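Local atomic coordinates of tonb-dependent siderophore receptor (Acinetobacter baumannii, PDB entry 5FP1), a protein that probably takes part in the first step of iron uptake across the outer membrane by binding ferric siderophores, and may bind ferric enterobactin with micromolar affinity. Residues S153-T158 / S709-V714; Q637-A642 / D667-Y672. All blocks are in the same frame, centred on the assembly; numbering follows the deposited sequence.

Interaction 1: residues S153-T158 / S709-V714; sequences SVAAGT and SAVLAV
Ser709 and Ala710 meet the end of 153-158 at Thr158, whose OG1 accepts the N-H of Ala710 at 3.0 Å and comes within 3.5 Å of Ser709 CB. With chi1 at 51°, OG1 sits between the backbone N and carbonyl carbon of Thr158, and there it takes the place of a main-chain acceptor. Ala710 O is gripped twice: Thr158 N donates to it, and a water donates to it at 3.0 Å while also donating to Thr158 O. Val711 pairs with Gly157, a residue with no side chain, whose CA lies 3.1 Å from Ala710 O. Val711 CG1, anti to the backbone N, reaches Ala155 CB. Leu712 and Ala156 exchange two bonds, that from Leu712 N to Ala156 O being almost straight (178°). Ala713 CB then touches Ala155 CB at 3.7 Å on the inner face, where Lys56 covers both, whereas Val154, Ala156, Leu712 and Val714 lie on the outer surface. Val714 forms the last pair of these segments: Val714 N donates to Val154 O and Val154 N to Val714 O, both at 2.9 Å. Segments 153-157 and 709-714 run antiparallel at 159°, and this pairing of first and last barrel strands is the seam that closes a TonB-dependent receptor barrel.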
ATOM      1  N   SER A 153     -21.989   8.867   9.100  1.00 34.47           N
ATOM      2  CA  SER A 153     -21.613  10.016   8.320  1.00 28.05           C
ATOM      3  C   SER A 153     -22.458  10.020   7.063  1.00 29.88           C
ATOM      4  O   SER A 153     -22.638   8.982   6.405  1.00 30.40           O
ATOM      5  CB  SER A 153     -20.135   9.934   7.962  1.00 35.68           C
ATOM      6  OG  SER A 153     -19.703  11.134   7.342  1.00 42.56           O
ATOM      7  N   VAL A 154     -22.970  11.190   6.710  1.00 28.77           N
ATOM      8  CA  VAL A 154     -23.579  11.366   5.422  1.00 29.55           C
ATOM      9  C   VAL A 154     -22.878  12.515   4.744  1.00 28.41           C
ATOM     10  O   VAL A 154     -22.791  13.616   5.291  1.00 28.42           O
ATOM     11  CB  VAL A 154     -25.090  11.651   5.527  1.00 33.39           C
ATOM     12  CG1 VAL A 154     -25.658  11.943   4.146  1.00 35.36           C
ATOM     13  CG2 VAL A 154     -25.808  10.465   6.145  1.00 36.66           C
ATOM     14  N   ALA A 155     -22.387  12.298   3.527  1.00 23.89           N
ATOM     15  CA  ALA A 155     -21.567  13.319   2.920  1.00 22.58           C
ATOM     16  C   ALA A 155     -21.810  13.443   1.446  1.00 22.87           C
ATOM     17  O   ALA A 155     -22.125  12.467   0.770  1.00 23.70           O
ATOM     18  CB  ALA A 155     -20.090  13.056   3.206  1.00 27.66           C
ATOM     19  N   ALA A 156     -21.662  14.667   0.957  1.00 24.91           N
ATOM     20  CA  ALA A 156     -21.780  14.958  -0.452  1.00 25.88           C
ATOM     21  C   ALA A 156     -20.650  15.890  -0.828  1.00 25.34           C
ATOM     22  O   ALA A 156     -20.180  16.674  -0.011  1.00 26.32           O
ATOM     23  CB  ALA A 156     -23.140  15.585  -0.760  1.00 30.39           C
ATOM     24  N   GLY A 157     -20.191  15.809  -2.075  1.00 25.83           N
ATOM     25  CA  GLY A 157     -19.085  16.636  -2.498  1.00 22.08           C
ATOM     26  C   GLY A 157     -19.079  16.949  -3.970  1.00 23.13           C
ATOM     27  O   GLY A 157     -19.890  16.435  -4.728  1.00 23.79           O
ATOM     28  N   THR A 158     -18.151  17.795  -4.370  1.00 22.43           N
ATOM     29  CA  THR A 158     -18.051  18.175  -5.762  1.00 27.52           C
ATOM     30  C   THR A 158     -17.691  16.947  -6.618  1.00 32.78           C
ATOM     31  O   THR A 158     -17.160  15.932  -6.100  1.00 24.96           O
ATOM     32  CB  THR A 158     -17.002  19.268  -5.933  1.00 26.95           C
ATOM     33  OG1 THR A 158     -15.798  18.845  -5.288  1.00 26.16           O
ATOM     34  CG2 THR A 158     -17.478  20.565  -5.285  1.00 29.14           C
ATOM     35  N   SER A 709     -11.211  19.503  -4.803  1.00 21.77           N
ATOM     36  CA  SER A 709     -12.548  19.039  -4.491  1.00 23.44           C
ATOM     37  C   SER A 709     -12.962  19.585  -3.121  1.00 21.38           C
ATOM     38  O   SER A 709     -12.126  20.052  -2.367  1.00 22.69           O
ATOM     39  CB  SER A 709     -12.624  17.510  -4.471  1.00 25.39           C
ATOM     40  OG  SER A 709     -11.879  16.983  -3.380  1.00 26.31           O
ATOM     41  N   ALA A 710     -14.250  19.518  -2.836  1.00 24.22           N
ATOM     42  CA  ALA A 710     -14.770  19.846  -1.518  1.00 26.31           C
ATOM     43  C   ALA A 710     -15.740  18.770  -1.118  1.00 23.09           C
ATOM     44  O   ALA A 710     -16.499  18.268  -1.935  1.00 25.57           O
ATOM     45  CB  ALA A 710     -15.492  21.199  -1.544  1.00 27.91           C
ATOM     46  N   VAL A 711     -15.744  18.450   0.170  1.00 23.04           N
ATOM     47  CA  VAL A 711     -16.702  17.521   0.723  1.00 22.53           C
ATOM     48  C   VAL A 711     -17.339  18.118   1.969  1.00 24.08           C
ATOM     49  O   VAL A 711     -16.640  18.691   2.811  1.00 24.71           O
ATOM     50  CB  VAL A 711     -16.018  16.207   1.113  1.00 23.15           C
ATOM     51  CG1 VAL A 711     -17.003  15.277   1.787  1.00 23.75           C
ATOM     52  CG2 VAL A 711     -15.433  15.540  -0.138  1.00 26.67           C
ATOM     53  N   LEU A 712     -18.647  17.959   2.094  1.00 26.46           N
ATOM     54  CA  LEU A 712     -19.353  18.404   3.295  1.00 26.66           C
ATOM     55  C   LEU A 712     -20.038  17.226   3.915  1.00 23.03           C
ATOM     56  O   LEU A 712     -20.794  16.514   3.250  1.00 26.36           O
ATOM     57  CB  LEU A 712     -20.391  19.482   2.960  1.00 27.19           C
ATOM     58  CG  LEU A 712     -21.154  20.030   4.178  1.00 28.65           C
ATOM     59  CD1 LEU A 712     -20.182  20.817   5.041  1.00 30.68           C
ATOM     60  CD2 LEU A 712     -22.306  20.915   3.718  1.00 37.51           C
ATOM     61  N   ALA A 713     -19.788  17.023   5.211  1.00 23.69           N
ATOM     62  CA  ALA A 713     -20.325  15.877   5.910  1.00 25.49           C
ATOM     63  C   ALA A 713     -21.082  16.277   7.176  1.00 25.20           C
ATOM     64  O   ALA A 713     -20.667  17.167   7.907  1.00 29.65           O
ATOM     65  CB  ALA A 713     -19.206  14.931   6.305  1.00 26.11           C
ATOM     66  N   VAL A 714     -22.161  15.546   7.419  1.00 29.06           N
ATOM     67  CA  VAL A 714     -22.806  15.498   8.713  1.00 32.93           C
ATOM     68  C   VAL A 714     -22.441  14.197   9.393  1.00 27.98           C
ATOM     69  O   VAL A 714     -22.821  13.129   8.917  1.00 28.24           O
ATOM     70  CB  VAL A 714     -24.337  15.489   8.599  1.00 34.51           C
ATOM     71  CG1 VAL A 714     -24.930  15.529  10.002  1.00 35.98           C
ATOM     72  CG2 VAL A 714     -24.823  16.656   7.746  1.00 38.86           C
TER
HETATM   73  O   HOH W   1     -15.801  15.888  -3.628  1.00 27.64           O

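Interaction 2: residues Q637-A642 / D667-Y672; sequences QLTVGA and DAMARY
Tyr672 reaches across to Gln637, and its side chain can be followed outward from the strand. CB has Leu638 CD1 at 4.4 Å, and that methyl lies at the ring edge, near its plane. CG is held anti to the backbone N (chi1 -176°), 3.8 Å from Gln637 O. CD1 comes nearer to the same oxygen, at 3.3 Å, and CE1 meets both Gln637 O and Gln637 CB. CZ approaches Gln637 OE1, and OH ends 2.9 Å from OE1, with the amide and ring planes 67° apart. On the opposite face Thr639 and Arg671 run side by side, Thr639 CG2 standing 4.2 Å from Arg671 NH2. The guanidinium is turned to other partners, Asp54 of the plug and Gln681. Between the strands, Thr639 N donates to Arg671 O and Arg671 N to Thr639 O. Met669 N sits above the carbonyl plane of Gly641, 38° out of it. A water accepts from Thr639 OG1 and donates to Arg671 O at 2.8 Å. The chemistry thus differs by face: the charge of Arg671 is probably balanced by its salt bridge to Asp54, while Leu638, Val640, Ala642, Ala668, Ala670 and Tyr672 make a mostly apolar outer face, the Gln637 amide meeting the Tyr672 hydroxyl at its end.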
ATOM      1  N   GLN A 637     -16.447  25.303  19.749  1.00 44.79           N
ATOM      2  CA  GLN A 637     -17.239  24.465  18.860  1.00 43.74           C
ATOM      3  C   GLN A 637     -16.666  24.398  17.426  1.00 36.51           C
ATOM      4  O   GLN A 637     -17.339  23.902  16.524  1.00 42.07           O
ATOM      5  CB  GLN A 637     -18.679  24.995  18.790  1.00 48.81           C
ATOM      6  CG  GLN A 637     -19.566  24.586  19.963  1.00 58.62           C
ATOM      7  CD  GLN A 637     -21.050  24.812  19.679  1.00 73.06           C
ATOM      8  OE1 GLN A 637     -21.445  25.849  19.144  1.00 84.29           O
ATOM      9  NE2 GLN A 637     -21.877  23.835  20.037  1.00 79.56           N
ATOM     10  N   LEU A 638     -15.471  24.942  17.206  1.00 36.15           N
ATOM     11  CA  LEU A 638     -14.941  25.087  15.844  1.00 40.20           C
ATOM     12  C   LEU A 638     -13.455  24.791  15.759  1.00 42.10           C
ATOM     13  O   LEU A 638     -12.628  25.518  16.310  1.00 37.22           O
ATOM     14  CB  LEU A 638     -15.187  26.485  15.265  1.00 38.81           C
ATOM     15  CG  LEU A 638     -14.678  26.704  13.832  1.00 42.69           C
ATOM     16  CD1 LEU A 638     -15.438  25.827  12.845  1.00 37.15           C
ATOM     17  CD2 LEU A 638     -14.788  28.160  13.408  1.00 44.86           C
ATOM     18  N   THR A 639     -13.137  23.727  15.027  1.00 35.61           N
ATOM     19  CA  THR A 639     -11.766  23.365  14.711  1.00 32.22           C
ATOM     20  C   THR A 639     -11.484  23.635  13.238  1.00 30.68           C
ATOM     21  O   THR A 639     -12.320  23.335  12.364  1.00 34.07           O
ATOM     22  CB  THR A 639     -11.543  21.867  15.002  1.00 32.74           C
ATOM     23  OG1 THR A 639     -11.820  21.625  16.377  1.00 35.78           O
ATOM     24  CG2 THR A 639     -10.115  21.444  14.699  1.00 32.77           C
ATOM     25  N   VAL A 640     -10.320  24.207  12.970  1.00 29.11           N
ATOM     26  CA  VAL A 640      -9.865  24.451  11.604  1.00 33.61           C
ATOM     27  C   VAL A 640      -8.547  23.694  11.390  1.00 35.21           C
ATOM     28  O   VAL A 640      -7.676  23.700  12.263  1.00 31.67           O
ATOM     29  CB  VAL A 640      -9.640  25.944  11.350  1.00 37.62           C
ATOM     30  CG1 VAL A 640      -8.970  26.162  10.009  1.00 43.08           C
ATOM     31  CG2 VAL A 640     -10.967  26.689  11.400  1.00 44.04           C
ATOM     32  N   GLY A 641      -8.421  23.028  10.241  1.00 29.69           N
ATOM     33  CA  GLY A 641      -7.192  22.269   9.905  1.00 26.58           C
ATOM     34  C   GLY A 641      -6.561  22.689   8.595  1.00 24.98           C
ATOM     35  O   GLY A 641      -7.246  23.129   7.672  1.00 28.71           O
ATOM     36  N   ALA A 642      -5.245  22.558   8.521  1.00 26.34           N
ATOM     37  CA  ALA A 642      -4.492  22.870   7.334  1.00 30.00           C
ATOM     38  C   ALA A 642      -3.420  21.800   7.112  1.00 30.41           C
ATOM     39  O   ALA A 642      -2.779  21.335   8.058  1.00 26.95           O
ATOM     40  CB  ALA A 642      -3.823  24.227   7.454  1.00 33.96           C
ATOM     41  N   ASP A 667      -4.301  21.214   1.712  1.00 23.19           N
ATOM     42  CA  ASP A 667      -5.629  20.812   2.113  1.00 25.06           C
ATOM     43  C   ASP A 667      -6.118  21.674   3.272  1.00 23.87           C
ATOM     44  O   ASP A 667      -5.317  22.234   4.023  1.00 22.39           O
ATOM     45  CB  ASP A 667      -5.630  19.350   2.526  1.00 26.41           C
ATOM     46  CG  ASP A 667      -5.249  18.428   1.372  1.00 36.66           C
ATOM     47  OD1 ASP A 667      -6.054  18.312   0.421  1.00 27.41           O
ATOM     48  OD2 ASP A 667      -4.133  17.856   1.391  1.00 31.37           O
ATOM     49  N   ALA A 668      -7.425  21.757   3.418  1.00 23.59           N
ATOM     50  CA  ALA A 668      -8.007  22.443   4.571  1.00 28.02           C
ATOM     51  C   ALA A 668      -9.235  21.761   5.084  1.00 27.87           C
ATOM     52  O   ALA A 668      -9.908  21.018   4.358  1.00 27.05           O
ATOM     53  CB  ALA A 668      -8.301  23.894   4.225  1.00 30.40           C
ATOM     54  N   MET A 669      -9.564  22.036   6.351  1.00 25.53           N
ATOM     55  CA  MET A 669     -10.710  21.452   6.967  1.00 22.85           C
ATOM     56  C   MET A 669     -11.336  22.428   8.004  1.00 24.85           C
ATOM     57  O   MET A 669     -10.638  23.207   8.628  1.00 25.78           O
ATOM     58  CB  MET A 669     -10.279  20.171   7.677  1.00 24.95           C
ATOM     59  CG  MET A 669     -11.374  19.354   8.316  1.00 30.08           C
ATOM     60  SD  MET A 669     -11.728  19.802  10.040  1.00 34.13           S
ATOM     61  CE  MET A 669     -10.252  19.225  10.865  1.00 38.40           C
ATOM     62  N   ALA A 670     -12.637  22.305   8.195  1.00 27.00           N
ATOM     63  CA  ALA A 670     -13.333  22.935   9.313  1.00 30.17           C
ATOM     64  C   ALA A 670     -14.401  21.993   9.828  1.00 26.43           C
ATOM     65  O   ALA A 670     -15.192  21.449   9.066  1.00 29.08           O
ATOM     66  CB  ALA A 670     -13.965  24.248   8.867  1.00 31.74           C
ATOM     67  N   ARG A 671     -14.424  21.839  11.142  1.00 25.41           N
ATOM     68  CA  ARG A 671     -15.341  20.991  11.830  1.00 26.52           C
ATOM     69  C   ARG A 671     -16.113  21.821  12.864  1.00 33.50           C
ATOM     70  O   ARG A 671     -15.503  22.366  13.781  1.00 31.69           O
ATOM     71  CB  ARG A 671     -14.589  19.928  12.599  1.00 25.58           C
ATOM     72  CG  ARG A 671     -15.531  19.002  13.339  1.00 28.97           C
ATOM     73  CD  ARG A 671     -14.928  17.629  13.630  1.00 36.63           C
ATOM     74  NE  ARG A 671     -13.623  17.747  14.242  1.00 37.35           N
ATOM     75  CZ  ARG A 671     -12.487  17.300  13.713  1.00 35.24           C
ATOM     76  NH1 ARG A 671     -12.465  16.666  12.541  1.00 35.54           N
ATOM     77  NH2 ARG A 671     -11.370  17.472  14.383  1.00 32.57           N
ATOM     78  N   TYR A 672     -17.432  21.866  12.730  1.00 37.22           N
ATOM     79  CA  TYR A 672     -18.287  22.613  13.672  1.00 36.01           C
ATOM     80  C   TYR A 672     -19.104  21.645  14.492  1.00 31.62           C
ATOM     81  O   TYR A 672     -19.846  20.820  13.945  1.00 35.35           O
ATOM     82  CB  TYR A 672     -19.210  23.596  12.938  1.00 41.16           C
ATOM     83  CG  TYR A 672     -20.049  24.457  13.886  1.00 44.38           C
ATOM     84  CD1 TYR A 672     -19.482  25.514  14.578  1.00 53.05           C
ATOM     85  CD2 TYR A 672     -21.391  24.188  14.097  1.00 61.41           C
ATOM     86  CE1 TYR A 672     -20.231  26.290  15.445  1.00 60.17           C
ATOM     87  CE2 TYR A 672     -22.149  24.955  14.964  1.00 66.77           C
ATOM     88  CZ  TYR A 672     -21.561  26.002  15.635  1.00 62.70           C
ATOM     89  OH  TYR A 672     -22.310  26.764  16.497  1.00 79.31           O
TER
HETATM   90  O   HOH W   2     -14.895  21.453  16.411  1.00 44.51           O

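Both contacts join antiparallel strands of the same barrel wall, with centres 14 Å apart and nearest atoms about 6 Å apart, so they do not touch directly. Strand 678-685 connects them: it pairs with 659-673 on one edge and with 709-717 on the other. Within that strand Gln681 bonds to both contacts, through its backbone to Ala713 of interaction 1 and through its side chain to interaction 2. In sequence the hairpin of interaction 2 is nested within the 550 residues that interaction 1 encloses. The plug meets the inner face of the wall at both places, with residues only two positions apart in its sequence.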